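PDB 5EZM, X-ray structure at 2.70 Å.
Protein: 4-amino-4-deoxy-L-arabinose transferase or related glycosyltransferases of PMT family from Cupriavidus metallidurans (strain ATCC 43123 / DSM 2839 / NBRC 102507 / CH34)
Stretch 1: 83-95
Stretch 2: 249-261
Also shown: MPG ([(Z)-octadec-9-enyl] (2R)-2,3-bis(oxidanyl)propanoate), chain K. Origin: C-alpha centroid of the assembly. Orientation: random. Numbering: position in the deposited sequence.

Stretch 1 83-95: LKYFEKPPFHMWV
Stretch 2, residues 249-261: PWFYLVSVRNPEF

The apolar centre of the contact is Phe86 (chi1 -66°, m; chi2 -22°), the apolar residue with the largest area covered by the other stretch. Phe261 (chi1 171°, t; chi2 91°) points its edge at the Phe86 face, an edge-to-face pair with centroids 5.1 Å apart, planes at 77°, and Phe86 CG 3.5 Å from Phe261 CD1. Val254 CG2 packs 4.2 Å from Phe86 CE1.

A second apolar group is built from tryptophans and prolines. Trp250 (chi1 174°, t; chi2 80°) turns one ring face to Pro90: Pro90 CD lies 3.5 Å from the centroid of the Trp250 six-membered ring, only 5° off its normal, a CH-pi contact in which the polarised C-H groups beside the proline nitrogen meet the pi cloud. Pro90 CG to Trp250 CE2, at 3.4 Å, confirms the close fit. Pro89 adds a looser apolar contact, Pro89 CB lying 4.4 Å from Trp250 CZ3. Trp94 (chi1 -70°, m; chi2 -13°) directs its edge toward the Trp250 face in an offset edge-to-face pair, with planes at 84° and centroids of the six-membered ring of Trp94 and the five-membered ring of Trp250 5.5 Å apart; Trp94 CZ2 approaches Trp250 CD1 to 3.7 Å.

Stretch 1 begins as a strand at 83-84, passes through a loop, and enters a helix at Phe91, where Trp94 N bonds to Pro90 O at 2.8 Å. Stretch 2 is helical from 249 to 257, continuing a helix that is kinked at 249-250, and Asn258 is the first residue to leave helical phi/psi (-128/93). The pairing descends in stretch 2 as stretch 1 advances, with CA-CA distances of 9.6 Å for Lys84-Asn258, 8.9 Å for Pro89-Phe251 and 8.7 Å for Pro90-Trp250, while Phe86-Phe261, nearer at 6.7 Å between CA atoms, departs from that order.

At the Phe86 ring edge, Glu260 OE2 lies 3.7 Å from Phe86 CE2, where the contact turns polar. Lys84 closes that edge. Its extended chain (chi1 m, then t, t, t) carries the ammonium to two acceptors: Lys84 NZ donates to Asn258 OD1 at 2.8 Å and to Glu260 OE2 at 2.7 Å, the latter also a salt bridge. Glu260 (chi1 73°, p; chi2 -76°, m) starts sideways and its side-chain end comes nearer. Asn258 (chi1 -43°, m; chi2 -75°) uses its amide at both ends, Asn258 ND2 donating to Val254 O at 3.1 Å with a bent N-H...O angle of 137°. Asn258 and Glu260 both lie in a type I turn from Asn258 to Phe261, with Phe261 N to Asn258 O at 3.0 Å.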

# COMPACT_ATOMS: atom_id res chain seq x y z
N LEU A 83 -11.25 19.94 -1.49
CA LEU A 83 -10.85 20.28 -2.84
C LEU A 83 -10.85 19.05 -3.73
O LEU A 83 -10.50 17.95 -3.30
CB LEU A 83 -9.46 20.93 -2.86
CG LEU A 83 -9.32 22.22 -2.07
CD1 LEU A 83 -7.87 22.66 -2.09
CD2 LEU A 83 -10.23 23.30 -2.64
N LYS A 84 -11.23 19.25 -4.99
CA LYS A 84 -11.28 18.16 -5.96
C LYS A 84 -9.92 17.49 -6.08
O LYS A 84 -8.90 18.16 -6.24
CB LYS A 84 -11.74 18.67 -7.32
CG LYS A 84 -13.18 19.17 -7.36
CD LYS A 84 -13.56 19.61 -8.76
CE LYS A 84 -15.02 20.01 -8.84
NZ LYS A 84 -15.46 20.25 -10.24
N TYR A 85 -9.92 16.16 -6.00
CA TYR A 85 -8.71 15.35 -6.12
C TYR A 85 -8.97 14.33 -7.21
O TYR A 85 -9.65 13.32 -6.98
CB TYR A 85 -8.37 14.69 -4.79
CG TYR A 85 -7.02 14.00 -4.76
CD1 TYR A 85 -5.84 14.74 -4.74
CD2 TYR A 85 -6.93 12.62 -4.73
CE1 TYR A 85 -4.61 14.12 -4.71
CE2 TYR A 85 -5.70 11.99 -4.70
CZ TYR A 85 -4.54 12.74 -4.69
OH TYR A 85 -3.31 12.12 -4.66
N PHE A 86 -8.45 14.59 -8.41
CA PHE A 86 -8.66 13.73 -9.57
C PHE A 86 -7.40 12.98 -9.98
O PHE A 86 -7.23 12.65 -11.15
CB PHE A 86 -9.19 14.55 -10.74
CG PHE A 86 -10.56 15.13 -10.52
CD1 PHE A 86 -11.42 14.57 -9.59
CD2 PHE A 86 -10.98 16.24 -11.24
CE1 PHE A 86 -12.69 15.11 -9.38
CE2 PHE A 86 -12.25 16.78 -11.04
CZ PHE A 86 -13.10 16.21 -10.10
N GLU A 87 -6.51 12.71 -9.03
CA GLU A 87 -5.28 11.99 -9.35
C GLU A 87 -5.41 10.48 -9.21
O GLU A 87 -4.51 9.76 -9.65
CB GLU A 87 -4.11 12.51 -8.47
CG GLU A 87 -4.01 14.04 -8.35
CD GLU A 87 -2.75 14.68 -8.97
OE1 GLU A 87 -1.88 13.96 -9.52
OE2 GLU A 87 -2.61 15.92 -8.92
N LYS A 88 -6.50 9.98 -8.63
CA LYS A 88 -6.69 8.54 -8.41
C LYS A 88 -8.15 8.16 -8.58
O LYS A 88 -9.05 8.98 -8.34
CB LYS A 88 -6.24 8.11 -7.00
CG LYS A 88 -4.80 8.42 -6.65
CD LYS A 88 -3.81 7.59 -7.46
CE LYS A 88 -2.39 8.05 -7.17
NZ LYS A 88 -1.38 7.30 -7.96
N PRO A 89 -8.42 6.92 -8.99
CA PRO A 89 -9.80 6.41 -9.04
C PRO A 89 -10.28 6.01 -7.65
O PRO A 89 -9.46 5.91 -6.72
CB PRO A 89 -9.70 5.19 -9.98
CG PRO A 89 -8.37 5.32 -10.66
CD PRO A 89 -7.48 6.02 -9.68
N PRO A 90 -11.57 5.75 -7.47
CA PRO A 90 -12.16 5.76 -6.11
C PRO A 90 -12.36 4.43 -5.40
O PRO A 90 -12.86 4.45 -4.27
CB PRO A 90 -13.52 6.41 -6.38
CG PRO A 90 -13.91 5.84 -7.69
CD PRO A 90 -12.63 5.70 -8.49
N PHE A 91 -12.02 3.28 -5.99
CA PHE A 91 -12.43 2.01 -5.39
C PHE A 91 -11.84 1.84 -3.99
O PHE A 91 -12.54 1.42 -3.05
CB PHE A 91 -12.03 0.83 -6.28
CG PHE A 91 -12.30 -0.51 -5.65
CD1 PHE A 91 -13.60 -0.96 -5.48
CD2 PHE A 91 -11.26 -1.32 -5.22
CE1 PHE A 91 -13.85 -2.19 -4.90
CE2 PHE A 91 -11.51 -2.55 -4.64
CZ PHE A 91 -12.81 -2.99 -4.48
N HIS A 92 -10.55 2.14 -3.83
CA HIS A 92 -9.94 2.09 -2.50
C HIS A 92 -10.73 2.94 -1.51
O HIS A 92 -10.98 2.51 -0.37
CB HIS A 92 -8.48 2.57 -2.58
CG HIS A 92 -7.77 2.58 -1.27
ND1 HIS A 92 -6.88 1.60 -0.89
CD2 HIS A 92 -7.81 3.47 -0.24
CE1 HIS A 92 -6.40 1.87 0.31
NE2 HIS A 92 -6.95 3.00 0.73
N MET A 93 -11.15 4.13 -1.94
CA MET A 93 -11.93 4.99 -1.05
C MET A 93 -13.31 4.40 -0.77
O MET A 93 -13.80 4.48 0.35
CB MET A 93 -12.05 6.39 -1.65
CG MET A 93 -10.80 7.24 -1.45
SD MET A 93 -9.39 6.69 -2.44
CE MET A 93 -9.74 7.50 -4.00
N TRP A 94 -13.94 3.80 -1.78
CA TRP A 94 -15.22 3.13 -1.56
C TRP A 94 -15.09 2.08 -0.46
O TRP A 94 -15.90 2.04 0.48
CB TRP A 94 -15.71 2.49 -2.86
CG TRP A 94 -16.14 3.47 -3.89
CD1 TRP A 94 -16.37 4.81 -3.72
CD2 TRP A 94 -16.40 3.19 -5.27
NE1 TRP A 94 -16.76 5.38 -4.90
CE2 TRP A 94 -16.79 4.41 -5.88
CE3 TRP A 94 -16.36 2.04 -6.06
CZ2 TRP A 94 -17.12 4.51 -7.23
CZ3 TRP A 94 -16.68 2.13 -7.40
CH2 TRP A 94 -17.06 3.36 -7.97
N VAL A 95 -14.07 1.22 -0.56
CA VAL A 95 -13.89 0.17 0.43
C VAL A 95 -13.64 0.78 1.81
O VAL A 95 -14.27 0.40 2.80
CB VAL A 95 -12.74 -0.77 0.02
CG1 VAL A 95 -12.52 -1.83 1.09
CG2 VAL A 95 -13.04 -1.41 -1.32
N PRO A 249 -19.58 3.43 -15.46
CA PRO A 249 -20.52 4.32 -14.74
C PRO A 249 -19.86 5.43 -13.92
O PRO A 249 -20.29 6.59 -14.01
CB PRO A 249 -21.30 3.34 -13.86
CG PRO A 249 -21.32 2.10 -14.64
CD PRO A 249 -19.96 2.01 -15.27
N TRP A 250 -18.83 5.12 -13.13
CA TRP A 250 -18.21 6.18 -12.34
C TRP A 250 -17.51 7.20 -13.23
O TRP A 250 -17.56 8.40 -12.97
CB TRP A 250 -17.22 5.61 -11.33
CG TRP A 250 -16.47 6.70 -10.60
CD1 TRP A 250 -16.92 7.44 -9.54
CD2 TRP A 250 -15.15 7.18 -10.90
NE1 TRP A 250 -15.96 8.34 -9.16
CE2 TRP A 250 -14.86 8.20 -9.97
CE3 TRP A 250 -14.19 6.84 -11.85
CZ2 TRP A 250 -13.65 8.89 -9.97
CZ3 TRP A 250 -12.98 7.52 -11.84
CH2 TRP A 250 -12.73 8.53 -10.91
N PHE A 251 -16.84 6.73 -14.29
CA PHE A 251 -16.14 7.67 -15.17
C PHE A 251 -17.12 8.59 -15.88
O PHE A 251 -16.87 9.80 -16.00
CB PHE A 251 -15.29 6.89 -16.17
CG PHE A 251 -14.01 6.37 -15.59
CD1 PHE A 251 -12.83 7.09 -15.69
CD2 PHE A 251 -13.98 5.16 -14.91
CE1 PHE A 251 -11.65 6.61 -15.14
CE2 PHE A 251 -12.81 4.68 -14.35
CZ PHE A 251 -11.64 5.41 -14.47
N TYR A 252 -18.26 8.06 -16.33
CA TYR A 252 -19.28 8.90 -16.93
C TYR A 252 -19.83 9.89 -15.91
O TYR A 252 -20.01 11.07 -16.22
CB TYR A 252 -20.41 8.04 -17.50
CG TYR A 252 -21.55 8.85 -18.07
CD1 TYR A 252 -21.49 9.38 -19.35
CD2 TYR A 252 -22.69 9.10 -17.31
CE1 TYR A 252 -22.53 10.12 -19.87
CE2 TYR A 252 -23.74 9.85 -17.82
CZ TYR A 252 -23.65 10.35 -19.10
OH TYR A 252 -24.69 11.10 -19.62
N LEU A 253 -20.12 9.42 -14.69
CA LEU A 253 -20.71 10.31 -13.69
C LEU A 253 -19.76 11.45 -13.35
O LEU A 253 -20.15 12.63 -13.36
CB LEU A 253 -21.08 9.51 -12.44
CG LEU A 253 -22.30 8.60 -12.59
CD1 LEU A 253 -22.46 7.72 -11.37
CD2 LEU A 253 -23.55 9.43 -12.82
N VAL A 254 -18.50 11.13 -13.05
CA VAL A 254 -17.56 12.17 -12.65
C VAL A 254 -17.20 13.07 -13.83
O VAL A 254 -16.90 14.25 -13.65
CB VAL A 254 -16.31 11.54 -12.00
CG1 VAL A 254 -15.38 10.96 -13.05
CG2 VAL A 254 -15.59 12.56 -11.12
N SER A 255 -17.25 12.53 -15.06
CA SER A 255 -16.96 13.36 -16.23
C SER A 255 -18.10 14.31 -16.53
O SER A 255 -17.88 15.45 -16.96
CB SER A 255 -16.66 12.47 -17.44
OG SER A 255 -15.49 11.70 -17.25
N VAL A 256 -19.34 13.86 -16.33
CA VAL A 256 -20.50 14.71 -16.56
C VAL A 256 -20.58 15.79 -15.49
O VAL A 256 -20.70 16.99 -15.80
CB VAL A 256 -21.79 13.87 -16.60
CG1 VAL A 256 -23.01 14.76 -16.40
CG2 VAL A 256 -21.89 13.12 -17.92
N ARG A 257 -20.52 15.39 -14.22
CA ARG A 257 -20.59 16.37 -13.14
C ARG A 257 -19.40 17.32 -13.16
O ARG A 257 -19.54 18.50 -12.81
CB ARG A 257 -20.67 15.66 -11.79
CG ARG A 257 -21.92 14.81 -11.62
CD ARG A 257 -21.99 14.22 -10.22
NE ARG A 257 -23.12 13.31 -10.05
CZ ARG A 257 -23.34 12.60 -8.95
NH1 ARG A 257 -22.51 12.69 -7.92
NH2 ARG A 257 -24.39 11.79 -8.88
N ASN A 258 -18.23 16.84 -13.58
CA ASN A 258 -17.01 17.65 -13.64
C ASN A 258 -16.40 17.52 -15.03
O ASN A 258 -15.62 16.59 -15.30
CB ASN A 258 -16.01 17.22 -12.57
CG ASN A 258 -16.68 16.98 -11.23
OD1 ASN A 258 -17.06 17.92 -10.54
ND2 ASN A 258 -16.83 15.70 -10.87
N PRO A 259 -16.75 18.43 -15.95
CA PRO A 259 -16.23 18.32 -17.32
C PRO A 259 -14.71 18.31 -17.41
O PRO A 259 -14.16 17.77 -18.38
CB PRO A 259 -16.83 19.55 -18.01
CG PRO A 259 -18.06 19.84 -17.24
CD PRO A 259 -17.73 19.51 -15.81
N GLU A 260 -14.01 18.90 -16.44
CA GLU A 260 -12.56 18.96 -16.48
C GLU A 260 -11.90 17.65 -16.06
O GLU A 260 -10.66 17.57 -16.11
CB GLU A 260 -12.06 20.11 -15.60
CG GLU A 260 -12.17 19.86 -14.10
CD GLU A 260 -13.59 20.01 -13.57
OE1 GLU A 260 -14.51 20.29 -14.36
OE2 GLU A 260 -13.79 19.83 -12.34
N PHE A 261 -12.67 16.64 -15.66
CA PHE A 261 -12.06 15.42 -15.13
C PHE A 261 -11.30 14.63 -16.18
O PHE A 261 -10.12 14.31 -15.95
CB PHE A 261 -13.11 14.55 -14.44
CG PHE A 261 -12.61 13.18 -14.06
CD1 PHE A 261 -12.05 12.96 -12.81
CD2 PHE A 261 -12.69 12.12 -14.95
CE1 PHE A 261 -11.58 11.70 -12.46
CE2 PHE A 261 -12.22 10.86 -14.61
CZ PHE A 261 -11.66 10.65 -13.36
C2 MPG K . -12.38 3.53 -19.27
C3 MPG K . -13.74 4.20 -19.36
C4 MPG K . -13.62 5.70 -19.57
C5 MPG K . -14.96 6.43 -19.71
C6 MPG K . -14.77 7.87 -20.19
C7 MPG K . -15.97 8.79 -19.85
C8 MPG K . -15.68 10.27 -20.19
C1 MPG K . -12.46 2.00 -19.27